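Local coordinates for protein trimeric intracellular cation channel type 1B.2 (Caenorhabditis elegans, PDB 5EIK) that conducts potassium ions across intracellular membranes as a homotrimer, binds phosphatidylinositol 4,5-bisphosphate and may supply counter-ions during calcium release, at residues 31-36 / 99-104; 45-50 / 176-181; 133-138 / 223-228. All coordinates share one frame; numbering follows the deposited sequence.

Interaction 1 (31-36 / 99-104). With CPL (1-palmitoyl-2-linoleoyl-sn-glycero-3-phosphocholine), chain C.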
loop_
_atom_site.group_PDB
_atom_site.type_symbol
_atom_site.label_atom_id
_atom_site.label_comp_id
_atom_site.label_asym_id
_atom_site.label_seq_id
_atom_site.Cartn_x
_atom_site.Cartn_y
_atom_site.Cartn_z
ATOM N N PHE A 31 8.589 -23.218 -17.731
ATOM C CA PHE A 31 8.271 -21.856 -18.096
ATOM C C PHE A 31 8.299 -20.998 -16.827
ATOM O O PHE A 31 8.724 -19.843 -16.859
ATOM C CB PHE A 31 6.923 -21.795 -18.809
ATOM C CG PHE A 31 6.956 -22.370 -20.204
ATOM C CD1 PHE A 31 6.890 -23.749 -20.409
ATOM C CD2 PHE A 31 7.069 -21.533 -21.314
ATOM C CE1 PHE A 31 6.935 -24.282 -21.699
ATOM C CE2 PHE A 31 7.116 -22.052 -22.605
ATOM C CZ PHE A 31 7.048 -23.430 -22.800
ATOM N N ASP A 32 7.891 -21.586 -15.704
ATOM C CA ASP A 32 7.901 -20.877 -14.424
ATOM C C ASP A 32 9.332 -20.550 -13.994
ATOM O O ASP A 32 9.630 -19.414 -13.603
ATOM C CB ASP A 32 7.219 -21.709 -13.328
ATOM C CG ASP A 32 5.704 -21.760 -13.487
ATOM O OD1 ASP A 32 5.154 -20.908 -14.213
ATOM O OD2 ASP A 32 5.062 -22.636 -12.876
ATOM N N ALA A 33 10.210 -21.546 -14.072
ATOM C CA ALA A 33 11.604 -21.367 -13.700
ATOM C C ALA A 33 12.255 -20.257 -14.540
ATOM O O ALA A 33 13.071 -19.482 -14.036
ATOM C CB ALA A 33 12.364 -22.687 -13.873
ATOM N N ALA A 34 11.894 -20.179 -15.817
ATOM C CA ALA A 34 12.449 -19.152 -16.690
ATOM C C ALA A 34 12.080 -17.782 -16.129
ATOM O O ALA A 34 12.917 -16.883 -16.053
ATOM C CB ALA A 34 11.899 -19.299 -18.116
ATOM N N HIS A 35 10.815 -17.628 -15.747
ATOM C CA HIS A 35 10.346 -16.377 -15.172
ATOM C C HIS A 35 11.090 -16.094 -13.849
ATOM O O HIS A 35 11.565 -14.980 -13.626
ATOM C CB HIS A 35 8.833 -16.443 -14.942
ATOM C CG HIS A 35 8.301 -15.326 -14.097
ATOM N ND1 HIS A 35 8.322 -14.010 -14.501
ATOM C CD2 HIS A 35 7.761 -15.330 -12.854
ATOM C CE1 HIS A 35 7.822 -13.252 -13.544
ATOM N NE2 HIS A 35 7.476 -14.026 -12.533
ATOM N N TYR A 36 11.207 -17.099 -12.982
ATOM C CA TYR A 36 11.912 -16.912 -11.714
ATOM C C TYR A 36 13.364 -16.502 -11.941
ATOM O O TYR A 36 13.860 -15.580 -11.286
ATOM C CB TYR A 36 11.892 -18.184 -10.863
ATOM C CG TYR A 36 10.513 -18.679 -10.526
ATOM C CD1 TYR A 36 9.471 -17.787 -10.255
ATOM C CD2 TYR A 36 10.243 -20.044 -10.487
ATOM C CE1 TYR A 36 8.192 -18.253 -9.961
ATOM C CE2 TYR A 36 8.975 -20.522 -10.193
ATOM C CZ TYR A 36 7.955 -19.625 -9.934
ATOM O OH TYR A 36 6.701 -20.114 -9.669
ATOM N N SER A 99 12.116 -20.484 -4.680
ATOM C CA SER A 99 13.192 -20.365 -3.702
ATOM C C SER A 99 14.456 -21.091 -4.183
ATOM O O SER A 99 15.582 -20.628 -3.954
ATOM C CB SER A 99 12.743 -20.944 -2.366
ATOM O OG SER A 99 11.517 -20.364 -1.977
ATOM N N ILE A 100 14.271 -22.223 -4.854
ATOM C CA ILE A 100 15.410 -22.982 -5.361
ATOM C C ILE A 100 16.134 -22.185 -6.440
ATOM O O ILE A 100 17.364 -22.085 -6.434
ATOM C CB ILE A 100 14.968 -24.338 -5.910
ATOM C CG1 ILE A 100 14.545 -25.239 -4.747
ATOM C CG2 ILE A 100 16.100 -24.987 -6.698
ATOM C CD1 ILE A 100 13.920 -26.552 -5.186
ATOM N N VAL A 101 15.371 -21.602 -7.355
ATOM C CA VAL A 101 15.965 -20.794 -8.408
ATOM C C VAL A 101 16.727 -19.635 -7.769
ATOM O O VAL A 101 17.872 -19.362 -8.130
ATOM C CB VAL A 101 14.893 -20.234 -9.377
ATOM C CG1 VAL A 101 15.482 -19.116 -10.230
ATOM C CG2 VAL A 101 14.368 -21.354 -10.271
ATOM N N TRP A 102 16.088 -18.959 -6.815
ATOM C CA TRP A 102 16.714 -17.835 -6.121
ATOM C C TRP A 102 18.022 -18.278 -5.459
ATOM O O TRP A 102 19.036 -17.583 -5.539
ATOM C CB TRP A 102 15.773 -17.259 -5.055
ATOM C CG TRP A 102 16.495 -16.462 -4.011
ATOM C CD1 TRP A 102 16.970 -15.180 -4.132
ATOM C CD2 TRP A 102 16.920 -16.928 -2.728
ATOM N NE1 TRP A 102 17.671 -14.824 -3.001
ATOM C CE2 TRP A 102 17.659 -15.874 -2.122
ATOM C CE3 TRP A 102 16.755 -18.133 -2.029
ATOM C CZ2 TRP A 102 18.229 -15.991 -0.851
ATOM C CZ3 TRP A 102 17.325 -18.252 -0.757
ATOM C CH2 TRP A 102 18.052 -17.183 -0.183
ATOM N N TYR A 103 17.993 -19.429 -4.797
ATOM C CA TYR A 103 19.190 -19.947 -4.147
ATOM C C TYR A 103 20.300 -20.185 -5.165
ATOM O O TYR A 103 21.461 -19.830 -4.932
ATOM C CB TYR A 103 18.902 -21.262 -3.431
ATOM C CG TYR A 103 20.135 -21.830 -2.777
ATOM C CD1 TYR A 103 20.611 -21.310 -1.578
ATOM C CD2 TYR A 103 20.869 -22.840 -3.393
ATOM C CE1 TYR A 103 21.788 -21.779 -1.009
ATOM C CE2 TYR A 103 22.046 -23.316 -2.833
ATOM C CZ TYR A 103 22.499 -22.782 -1.642
ATOM O OH TYR A 103 23.656 -23.258 -1.071
ATOM N N LEU A 104 19.935 -20.786 -6.293
ATOM C CA LEU A 104 20.897 -21.068 -7.341
ATOM C C LEU A 104 21.440 -19.803 -8.004
ATOM O O LEU A 104 22.627 -19.719 -8.304
ATOM C CB LEU A 104 20.268 -21.972 -8.405
ATOM C CG LEU A 104 19.879 -23.388 -7.970
ATOM C CD1 LEU A 104 19.253 -24.124 -9.136
ATOM C CD2 LEU A 104 21.111 -24.137 -7.493
HETATM C C1 CPL C . 19.632 -23.834 2.354
HETATM C C2 CPL C . 19.404 -24.622 0.994
HETATM C C3 CPL C . 18.486 -23.837 0.007
HETATM C C4 CPL C . 21.326 -19.928 2.266
HETATM C C5 CPL C . 22.348 -19.222 3.173
HETATM C C6 CPL C . 24.309 -18.954 1.413
HETATM C C7 CPL C . 23.743 -17.181 3.145
HETATM C C8 CPL C . 24.344 -18.989 3.360
HETATM C C11 CPL C . 15.953 -24.073 -0.386
HETATM C C12 CPL C . 14.804 -25.075 -0.110
HETATM C C13 CPL C . 15.260 -26.557 0.077
HETATM C C14 CPL C . 14.653 -27.537 -0.956
HETATM C C15 CPL C . 14.641 -29.028 -0.520
HETATM C C16 CPL C . 13.486 -29.838 -1.193
HETATM C C17 CPL C . 13.504 -29.855 -2.728
HETATM C C18 CPL C . 14.072 -31.199 -3.346
HETATM C C19 CPL C . 15.072 -31.051 -4.573
HETATM C C20 CPL C . 14.539 -31.334 -6.010
HETATM C C21 CPL C . 14.176 -30.098 -6.852
HETATM C C22 CPL C . 15.350 -29.618 -7.728
HETATM C C23 CPL C . 15.007 -29.113 -9.112
HETATM C C24 CPL C . 15.967 -28.014 -9.635
HETATM C C25 CPL C . 15.208 -26.916 -10.402
HETATM C C26 CPL C . 16.172 -25.950 -11.052
HETATM C C31 CPL C . 21.258 -26.278 -0.029
HETATM C C32 CPL C . 20.243 -27.346 -0.449
HETATM C C33 CPL C . 20.843 -28.350 -1.497
HETATM C C34 CPL C . 20.714 -29.813 -1.048
HETATM C C35 CPL C . 19.636 -30.622 -1.810
HETATM C C36 CPL C . 18.802 -31.522 -0.865
HETATM C C37 CPL C . 18.255 -32.791 -1.514
HETATM C C38 CPL C . 18.441 -34.026 -0.667
HETATM C C39 CPL C . 18.976 -35.172 -1.557
HETATM C C40 CPL C . 20.017 -35.984 -1.257
HETATM C C41 CPL C . 20.252 -36.634 0.111
HETATM C C42 CPL C . 19.412 -37.922 0.182
HETATM C C43 CPL C . 18.456 -38.124 1.130
HETATM C C44 CPL C . 17.108 -37.425 1.101
HETATM C C45 CPL C . 16.846 -36.494 2.287
HETATM N N CPL C . 23.375 -18.413 2.439
HETATM O O2 CPL C . 20.744 -24.930 0.420
HETATM O O3 CPL C . 17.144 -24.080 0.543
HETATM O O11 CPL C . 15.879 -23.265 -1.372
HETATM O O31 CPL C . 22.485 -26.530 -0.060
HETATM O O1P CPL C . 18.173 -21.355 3.703
HETATM O O2P CPL C . 20.555 -21.662 4.459
HETATM O O3P CPL C . 19.896 -22.383 2.062
HETATM O O4P CPL C . 19.952 -19.889 2.741
HETATM P P CPL C . 19.648 -21.348 3.274
#
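Val101 and Tyr36 carry this contact between two transmembrane helices, with Ala33 one turn back adding a methyl. Val101 points toward the other helix and buries the larger surface. Its CG1 lies 3.8 Å from Tyr36 CB and equally near the Tyr36 carbonyl carbon. The other branch, Val101 CG2, stands at the edge of the Tyr36 ring, near its plane, and reaches Ala33 CB at 4.3 Å. The isopropyl group thus straddles Tyr36 CB. Tyr36 meets it with the base of its side chain. Its CG is anti to the carbonyl carbon (chi1 -59°), which carries the ring back along its own helix. There Asp32 O lies over one ring face, offset toward the rim. All cross-contacts are apolar, and the helices come close, with Tyr36 CA 6.5 Å from Val101 CA. The lipid CPL binds helix 92-107 through other residues. Tyr103 lays one ring face under the ester oxygen O2 of CPL, 3.5 Å from Tyr103 CZ, and Ile100 CD1 touches an acyl chain. Around the pair, helix 59-70 packs on Tyr36 and Trp102, while Phe31, Ala34 and His35 rest on helix 120-148.

Interaction 2 (45-50 / 176-181)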
loop_
_atom_site.group_PDB
_atom_site.type_symbol
_atom_site.label_atom_id
_atom_site.label_comp_id
_atom_site.label_asym_id
_atom_site.label_seq_id
_atom_site.Cartn_x
_atom_site.Cartn_y
_atom_site.Cartn_z
ATOM N N HIS A 45 20.596 -7.434 -10.453
ATOM C CA HIS A 45 21.137 -6.286 -11.170
ATOM C C HIS A 45 20.794 -5.009 -10.390
ATOM O O HIS A 45 21.634 -4.121 -10.232
ATOM C CB HIS A 45 20.540 -6.211 -12.575
ATOM C CG HIS A 45 21.007 -5.029 -13.366
ATOM N ND1 HIS A 45 22.293 -4.915 -13.851
ATOM C CD2 HIS A 45 20.363 -3.900 -13.749
ATOM C CE1 HIS A 45 22.420 -3.771 -14.496
ATOM N NE2 HIS A 45 21.262 -3.135 -14.449
ATOM N N ASP A 46 19.564 -4.930 -9.889
ATOM C CA ASP A 46 19.137 -3.762 -9.134
ATOM C C ASP A 46 19.833 -3.626 -7.779
ATOM O O ASP A 46 19.859 -2.542 -7.205
ATOM C CB ASP A 46 17.614 -3.777 -8.937
ATOM C CG ASP A 46 16.852 -3.557 -10.241
ATOM O OD1 ASP A 46 17.353 -2.807 -11.106
ATOM O OD2 ASP A 46 15.747 -4.118 -10.398
ATOM N N LEU A 47 20.402 -4.716 -7.270
ATOM C CA LEU A 47 21.087 -4.672 -5.980
ATOM C C LEU A 47 22.466 -4.035 -6.064
ATOM O O LEU A 47 22.990 -3.552 -5.063
ATOM C CB LEU A 47 21.203 -6.075 -5.385
ATOM C CG LEU A 47 19.986 -6.545 -4.583
ATOM C CD1 LEU A 47 20.149 -8.003 -4.171
ATOM C CD2 LEU A 47 19.823 -5.652 -3.357
ATOM N N GLY A 48 23.060 -4.041 -7.252
ATOM C CA GLY A 48 24.369 -3.430 -7.414
ATOM C C GLY A 48 25.584 -4.340 -7.355
ATOM O O GLY A 48 25.459 -5.564 -7.357
ATOM N N PRO A 49 26.791 -3.749 -7.300
ATOM C CA PRO A 49 28.085 -4.438 -7.242
ATOM C C PRO A 49 28.251 -5.290 -5.991
ATOM O O PRO A 49 28.908 -6.331 -6.014
ATOM C CB PRO A 49 29.091 -3.290 -7.277
ATOM C CG PRO A 49 28.350 -2.202 -7.996
ATOM C CD PRO A 49 26.990 -2.292 -7.373
ATOM N N ASP A 50 27.652 -4.829 -4.900
ATOM C CA ASP A 50 27.720 -5.520 -3.618
ATOM C C ASP A 50 26.638 -6.589 -3.488
ATOM O O ASP A 50 26.483 -7.203 -2.432
ATOM C CB ASP A 50 27.564 -4.502 -2.493
ATOM C CG ASP A 50 26.333 -3.635 -2.670
ATOM O OD1 ASP A 50 26.237 -2.942 -3.709
ATOM O OD2 ASP A 50 25.458 -3.647 -1.778
ATOM N N LEU A 176 11.720 1.095 -1.857
ATOM C CA LEU A 176 11.391 1.949 -0.731
ATOM C C LEU A 176 11.873 1.243 0.541
ATOM O O LEU A 176 12.502 1.851 1.406
ATOM C CB LEU A 176 9.880 2.185 -0.667
ATOM C CG LEU A 176 9.276 3.147 -1.696
ATOM C CD1 LEU A 176 7.751 3.097 -1.612
ATOM C CD2 LEU A 176 9.795 4.561 -1.438
ATOM N N ALA A 177 11.589 -0.051 0.635
ATOM C CA ALA A 177 11.985 -0.840 1.789
ATOM C C ALA A 177 13.503 -0.991 1.864
ATOM O O ALA A 177 14.062 -1.128 2.950
ATOM C CB ALA A 177 11.323 -2.206 1.735
ATOM N N ARG A 178 14.169 -0.971 0.714
ATOM C CA ARG A 178 15.623 -1.089 0.691
ATOM C C ARG A 178 16.287 0.277 0.796
ATOM O O ARG A 178 17.510 0.376 0.819
ATOM C CB ARG A 178 16.112 -1.783 -0.588
ATOM C CG ARG A 178 16.044 -3.305 -0.553
ATOM C CD ARG A 178 17.044 -3.888 -1.535
ATOM N NE ARG A 178 16.789 -3.432 -2.896
ATOM C CZ ARG A 178 15.897 -3.986 -3.709
ATOM N NH1 ARG A 178 15.179 -5.026 -3.300
ATOM N NH2 ARG A 178 15.716 -3.491 -4.926
ATOM N N GLY A 179 15.472 1.326 0.841
ATOM C CA GLY A 179 15.996 2.673 0.956
ATOM C C GLY A 179 16.728 3.220 -0.258
ATOM O O GLY A 179 17.553 4.120 -0.122
ATOM N N THR A 180 16.420 2.719 -1.449
ATOM C CA THR A 180 17.113 3.198 -2.637
ATOM C C THR A 180 16.255 3.928 -3.664
ATOM O O THR A 180 16.785 4.478 -4.632
ATOM C CB THR A 180 17.822 2.040 -3.355
ATOM O OG1 THR A 180 16.849 1.078 -3.781
ATOM C CG2 THR A 180 18.829 1.375 -2.420
ATOM N N TRP A 181 14.940 3.941 -3.473
ATOM C CA TRP A 181 14.075 4.611 -4.439
ATOM C C TRP A 181 14.489 6.052 -4.693
ATOM O O TRP A 181 14.915 6.767 -3.784
ATOM C CB TRP A 181 12.610 4.606 -3.991
ATOM C CG TRP A 181 11.662 4.995 -5.109
ATOM C CD1 TRP A 181 11.077 4.156 -6.016
ATOM C CD2 TRP A 181 11.261 6.323 -5.474
ATOM N NE1 TRP A 181 10.341 4.877 -6.922
ATOM C CE2 TRP A 181 10.433 6.208 -6.616
ATOM C CE3 TRP A 181 11.517 7.597 -4.955
ATOM C CZ2 TRP A 181 9.865 7.319 -7.246
ATOM C CZ3 TRP A 181 10.952 8.704 -5.581
ATOM C CH2 TRP A 181 10.133 8.554 -6.716
#
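Two helix C-termini approach each other here, at what are probably the cytoplasmic ends of the first and fifth transmembrane segments of the TRIC channel. Leu47 lies near the C-terminal end of helix 30-47, and helix 167-177 ends just before Arg178. Leu47 and Arg178 make the main contact. Leu47 CD2 lies 3.8 Å from Arg178 CD and equally near Arg178 NE. The methyl sits over one face of the guanidinium, and the two side chains cross at about a right angle. The touch is a van der Waals one, between a leucine methyl and the arginine's aliphatic stem and flat head. The Arg178 side chain sets out toward 45-50, and its chain bends at chi3 (-59°). The bend turns the guanidinium back along its own helix, where NH1 forms a salt bridge with Glu174. That bond helps fix the face that Leu47 meets.

Both segments leave their helices at a glycine with positive phi. At Gly179 this makes a Schellman motif, and Gly179 N bonds to Leu176 O at 3.1 Å. At Gly48 the bond back is weak, from Gly48 N to His45 O at 3.3 Å. The backbone angles of Gly48 (phi 97° with an extended psi) are ones that call for glycine.

Asp46 adds a lesser contact at the margin, with its CB 4.4 Å from Arg178 NH2. Its carboxylate does not reach the arginine, since Asp46 OD2 is 5.5 Å from Arg178 NH2. The opposite charges may still attract at this range. Asp46 OD2 also has a long, weak ion pair with Lys171. The Schellman turn itself lies in the trimer interface: Gly179 makes backbone hydrogen bonds with the second subunit, and Trp181 packs on Trp181 of both neighbouring subunits.

Interaction 3 (133-138 / 223-228). With PT5 ([(2R)-1-octadecanoyloxy-3-[oxidanyl-[(1R,2R,3S,4R,5R,6S)-2,3,6-tris(oxidanyl)-4,5-diphosphonooxy-cyclohexyl]oxy-phospho ryl]oxy-propan-2-yl] (8Z)-icosa-5,8,11,14-tetraenoate), chain B.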
loop_
_atom_site.group_PDB
_atom_site.type_symbol
_atom_site.label_atom_id
_atom_site.label_comp_id
_atom_site.label_asym_id
_atom_site.label_seq_id
_atom_site.Cartn_x
_atom_site.Cartn_y
_atom_site.Cartn_z
ATOM N N GLN A 133 4.666 -17.479 -20.613
ATOM C CA GLN A 133 4.061 -17.550 -19.291
ATOM C C GLN A 133 3.265 -16.285 -18.926
ATOM O O GLN A 133 2.208 -16.361 -18.292
ATOM C CB GLN A 133 5.151 -17.834 -18.245
ATOM C CG GLN A 133 4.614 -18.347 -16.917
ATOM C CD GLN A 133 5.087 -17.506 -15.751
ATOM O OE1 GLN A 133 5.273 -16.293 -15.894
ATOM N NE2 GLN A 133 5.273 -18.133 -14.590
ATOM N N ARG A 134 3.762 -15.125 -19.330
ATOM C CA ARG A 134 3.065 -13.874 -19.056
ATOM C C ARG A 134 1.678 -13.881 -19.707
ATOM O O ARG A 134 0.686 -13.464 -19.094
ATOM C CB ARG A 134 3.857 -12.684 -19.595
ATOM C CG ARG A 134 3.196 -11.345 -19.289
ATOM C CD ARG A 134 3.711 -10.245 -20.199
ATOM N NE ARG A 134 5.166 -10.127 -20.152
ATOM C CZ ARG A 134 5.844 -9.499 -19.197
ATOM N NH1 ARG A 134 5.201 -8.916 -18.192
ATOM N NH2 ARG A 134 7.168 -9.456 -19.247
ATOM N N THR A 135 1.618 -14.344 -20.955
ATOM C CA THR A 135 0.361 -14.399 -21.693
ATOM C C THR A 135 -0.646 -15.245 -20.934
ATOM O O THR A 135 -1.826 -14.905 -20.854
ATOM C CB THR A 135 0.558 -14.996 -23.088
ATOM O OG1 THR A 135 1.515 -14.210 -23.811
ATOM C CG2 THR A 135 -0.751 -14.989 -23.853
ATOM N N HIS A 136 -0.174 -16.351 -20.374
ATOM C CA HIS A 136 -1.038 -17.227 -19.592
ATOM C C HIS A 136 -1.509 -16.537 -18.309
ATOM O O HIS A 136 -2.639 -16.746 -17.876
ATOM C CB HIS A 136 -0.294 -18.513 -19.213
ATOM C CG HIS A 136 -1.020 -19.345 -18.205
ATOM N ND1 HIS A 136 -2.051 -20.194 -18.542
ATOM C CD2 HIS A 136 -0.896 -19.420 -16.857
ATOM C CE1 HIS A 136 -2.532 -20.757 -17.446
ATOM N NE2 HIS A 136 -1.849 -20.302 -16.411
ATOM N N LYS A 137 -0.644 -15.732 -17.690
ATOM C CA LYS A 137 -1.019 -15.039 -16.450
ATOM C C LYS A 137 -2.162 -14.061 -16.716
ATOM O O LYS A 137 -3.135 -14.008 -15.968
ATOM C CB LYS A 137 0.165 -14.260 -15.867
ATOM C CG LYS A 137 1.325 -15.100 -15.373
ATOM C CD LYS A 137 2.387 -14.210 -14.732
ATOM C CE LYS A 137 3.488 -15.022 -14.071
ATOM N NZ LYS A 137 2.932 -16.018 -13.115
ATOM N N ILE A 138 -2.026 -13.281 -17.783
ATOM C CA ILE A 138 -3.047 -12.324 -18.153
ATOM C C ILE A 138 -4.377 -13.014 -18.428
ATOM O O ILE A 138 -5.412 -12.593 -17.914
ATOM C CB ILE A 138 -2.621 -11.527 -19.394
ATOM C CG1 ILE A 138 -1.358 -10.732 -19.064
ATOM C CG2 ILE A 138 -3.764 -10.609 -19.855
ATOM C CD1 ILE A 138 -0.801 -9.966 -20.205
ATOM N N LEU A 223 -2.272 -16.958 -30.384
ATOM C CA LEU A 223 -0.980 -17.060 -31.041
ATOM C C LEU A 223 -0.427 -15.678 -31.347
ATOM O O LEU A 223 0.766 -15.423 -31.150
ATOM C CB LEU A 223 -1.096 -17.856 -32.337
ATOM C CG LEU A 223 0.259 -18.221 -32.941
ATOM C CD1 LEU A 223 0.990 -19.167 -31.994
ATOM C CD2 LEU A 223 0.060 -18.873 -34.296
ATOM N N CYS A 224 -1.292 -14.789 -31.828
ATOM C CA CYS A 224 -0.867 -13.433 -32.147
ATOM C C CYS A 224 -0.404 -12.680 -30.907
ATOM O O CYS A 224 0.614 -11.987 -30.950
ATOM C CB CYS A 224 -1.995 -12.652 -32.822
ATOM S SG CYS A 224 -2.338 -13.214 -34.488
ATOM N N VAL A 225 -1.146 -12.814 -29.809
ATOM C CA VAL A 225 -0.773 -12.131 -28.577
ATOM C C VAL A 225 0.606 -12.588 -28.130
ATOM O O VAL A 225 1.490 -11.767 -27.882
ATOM C CB VAL A 225 -1.774 -12.395 -27.447
ATOM C CG1 VAL A 225 -1.295 -11.732 -26.164
ATOM C CG2 VAL A 225 -3.130 -11.843 -27.830
ATOM N N VAL A 226 0.791 -13.898 -28.030
ATOM C CA VAL A 226 2.084 -14.441 -27.638
ATOM C C VAL A 226 3.153 -13.948 -28.620
ATOM O O VAL A 226 4.234 -13.505 -28.221
ATOM C CB VAL A 226 2.062 -15.981 -27.652
ATOM C CG1 VAL A 226 3.411 -16.530 -27.246
ATOM C CG2 VAL A 226 1.003 -16.484 -26.700
ATOM N N GLY A 227 2.832 -14.017 -29.908
ATOM C CA GLY A 227 3.760 -13.581 -30.932
ATOM C C GLY A 227 4.206 -12.151 -30.744
ATOM O O GLY A 227 5.394 -11.847 -30.849
ATOM N N PHE A 228 3.259 -11.262 -30.474
ATOM C CA PHE A 228 3.603 -9.865 -30.266
ATOM C C PHE A 228 4.450 -9.688 -29.016
ATOM O O PHE A 228 5.404 -8.907 -29.024
ATOM C CB PHE A 228 2.345 -8.992 -30.194
ATOM C CG PHE A 228 1.892 -8.487 -31.536
ATOM C CD1 PHE A 228 2.693 -7.610 -32.268
ATOM C CD2 PHE A 228 0.687 -8.911 -32.090
ATOM C CE1 PHE A 228 2.304 -7.164 -33.533
ATOM C CE2 PHE A 228 0.287 -8.472 -33.356
ATOM C CZ PHE A 228 1.101 -7.596 -34.077
HETATM O O12 PT5 B . 5.641 0.912 -16.875
HETATM P P1 PT5 B . 5.434 0.398 -15.459
HETATM O O13 PT5 B . 3.866 -0.284 -15.144
HETATM O O11 PT5 B . 5.615 1.524 -14.281
HETATM O O6 PT5 B . 9.003 -1.166 -15.719
HETATM O O1 PT5 B . 6.402 -0.780 -15.047
HETATM C C1 PT5 B . 6.728 -1.841 -15.952
HETATM C C6 PT5 B . 8.109 -2.267 -15.544
HETATM C C2 PT5 B . 5.745 -3.069 -15.864
HETATM O O2 PT5 B . 5.662 -3.536 -14.503
HETATM C C3 PT5 B . 6.275 -4.254 -16.728
HETATM O O3 PT5 B . 5.415 -5.367 -16.518
HETATM C C4 PT5 B . 7.681 -4.655 -16.361
HETATM O O4 PT5 B . 8.177 -5.557 -17.303
HETATM P P4 PT5 B . 8.513 -7.096 -16.883
HETATM O O41 PT5 B . 9.534 -7.208 -15.636
HETATM O O42 PT5 B . 9.157 -7.889 -18.136
HETATM O O43 PT5 B . 7.229 -7.766 -16.473
HETATM C C5 PT5 B . 8.652 -3.457 -16.343
HETATM O O5 PT5 B . 9.866 -3.898 -15.736
HETATM P P5 PT5 B . 11.150 -4.060 -16.737
HETATM O O52 PT5 B . 10.757 -4.016 -18.279
HETATM O O51 PT5 B . 12.271 -2.874 -16.332
HETATM O O53 PT5 B . 11.736 -5.520 -16.194
HETATM C C7 PT5 B . 3.445 -0.582 -13.783
HETATM C C8 PT5 B . 1.986 -0.107 -13.656
HETATM C C9 PT5 B . 1.818 1.345 -13.105
HETATM O O16 PT5 B . 1.265 -1.047 -12.768
HETATM C C10 PT5 B . 0.417 -1.925 -13.382
HETATM O O17 PT5 B . 0.780 -2.947 -13.939
HETATM O O18 PT5 B . 0.843 1.332 -11.973
HETATM C C11 PT5 B . 0.115 2.500 -11.569
HETATM O O19 PT5 B . -0.151 3.497 -12.301
HETATM C C12 PT5 B . -1.055 -1.517 -13.308
HETATM C C13 PT5 B . -2.062 -2.538 -12.721
HETATM C C14 PT5 B . -3.505 -1.984 -12.777
HETATM C C15 PT5 B . -4.014 -1.486 -11.412
HETATM C C16 PT5 B . -5.530 -1.133 -11.412
HETATM C C17 PT5 B . -5.877 0.125 -10.557
HETATM C C18 PT5 B . -7.139 -0.044 -9.706
HETATM C C19 PT5 B . -7.362 0.538 -8.620
HETATM C C20 PT5 B . -6.791 0.622 -7.194
HETATM C C21 PT5 B . -5.851 1.819 -6.902
HETATM C C22 PT5 B . -5.084 1.669 -5.574
HETATM C C23 PT5 B . -5.016 2.984 -4.770
HETATM C C24 PT5 B . -5.434 2.812 -3.293
HETATM C C31 PT5 B . -0.334 2.425 -10.107
HETATM C C32 PT5 B . -1.650 1.615 -9.925
HETATM C C33 PT5 B . -2.051 1.418 -8.432
HETATM C C34 PT5 B . -1.556 0.091 -7.802
HETATM C C35 PT5 B . -1.812 -0.181 -6.238
HETATM C C36 PT5 B . -0.843 0.013 -5.274
HETATM C C37 PT5 B . -1.266 0.523 -3.879
HETATM C C38 PT5 B . -0.516 -0.251 -2.915
HETATM C C39 PT5 B . 0.608 0.171 -2.081
HETATM C C40 PT5 B . 1.951 0.422 -2.691
HETATM C C25 PT5 B . -4.213 2.756 -2.343
HETATM C C26 PT5 B . -4.595 2.347 -0.912
HETATM C C41 PT5 B . 2.424 1.877 -2.803
HETATM C C42 PT5 B . 3.733 2.016 -3.589
HETATM C C43 PT5 B . 3.517 2.263 -5.087
#
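The 4-phosphate oxygen O43 of PT5 is gripped by two nitrogens of Arg134, a residue of the PIP2 site on transmembrane helix 120-148. Arg134 NH1 gives O43 a fairly straight bond of 2.9 Å (160° at the hydrogen). Arg134 NH2 adds a weak one to O43 and a firmer one of 2.8 Å to O42, which lies at the guanidinium edge, in its plane. This fork ties the head's rotation to the phosphate. Glu131 holds Arg134 NE in a salt bridge, and Lys130 NZ also bonds the lipid. The two nearby positive charges are probably offset by the phosphate.

The next residue, Thr135, turns toward helix 218-238 and joins the two helices. With OG1 beside the backbone N (chi1 -58°), CG2 is left anti to that N, and this methyl reaches Val226 CG2 at 3.7 Å, the two side chains crossing at about a right angle. Thr135 OG1 bonds back to Glu131 O in its own helix, which satisfies the hydroxyl at this buried, apolar face. Phe229 and Tyr222 of helix 218-238 also touch Thr135. On the flank, Thr135 CG2 meets Val225 CG1 at 4.0 Å.

From the N terminus, helix 30-47 supplies the first segments of interactions 1 and 2. Interaction 1 closes a loop of 62 residues, mostly helix, from the first transmembrane segment to the third. Interaction 2 starts inside that loop and closes at the end of the fifth, so the two cross. Interaction 3 opens after interaction 1 has closed. It starts within the span of interaction 2 and ends beyond it, tying the fourth segment to the seventh and crossing interaction 2. Interactions 1 and 3 touch through a probable hydrogen bond, Asp32 OD1 to Gln133 NE2 at 2.8 Å. Interactions 2 and 3 lie on opposite sides of the chain's centre, their centres about 30 Å apart.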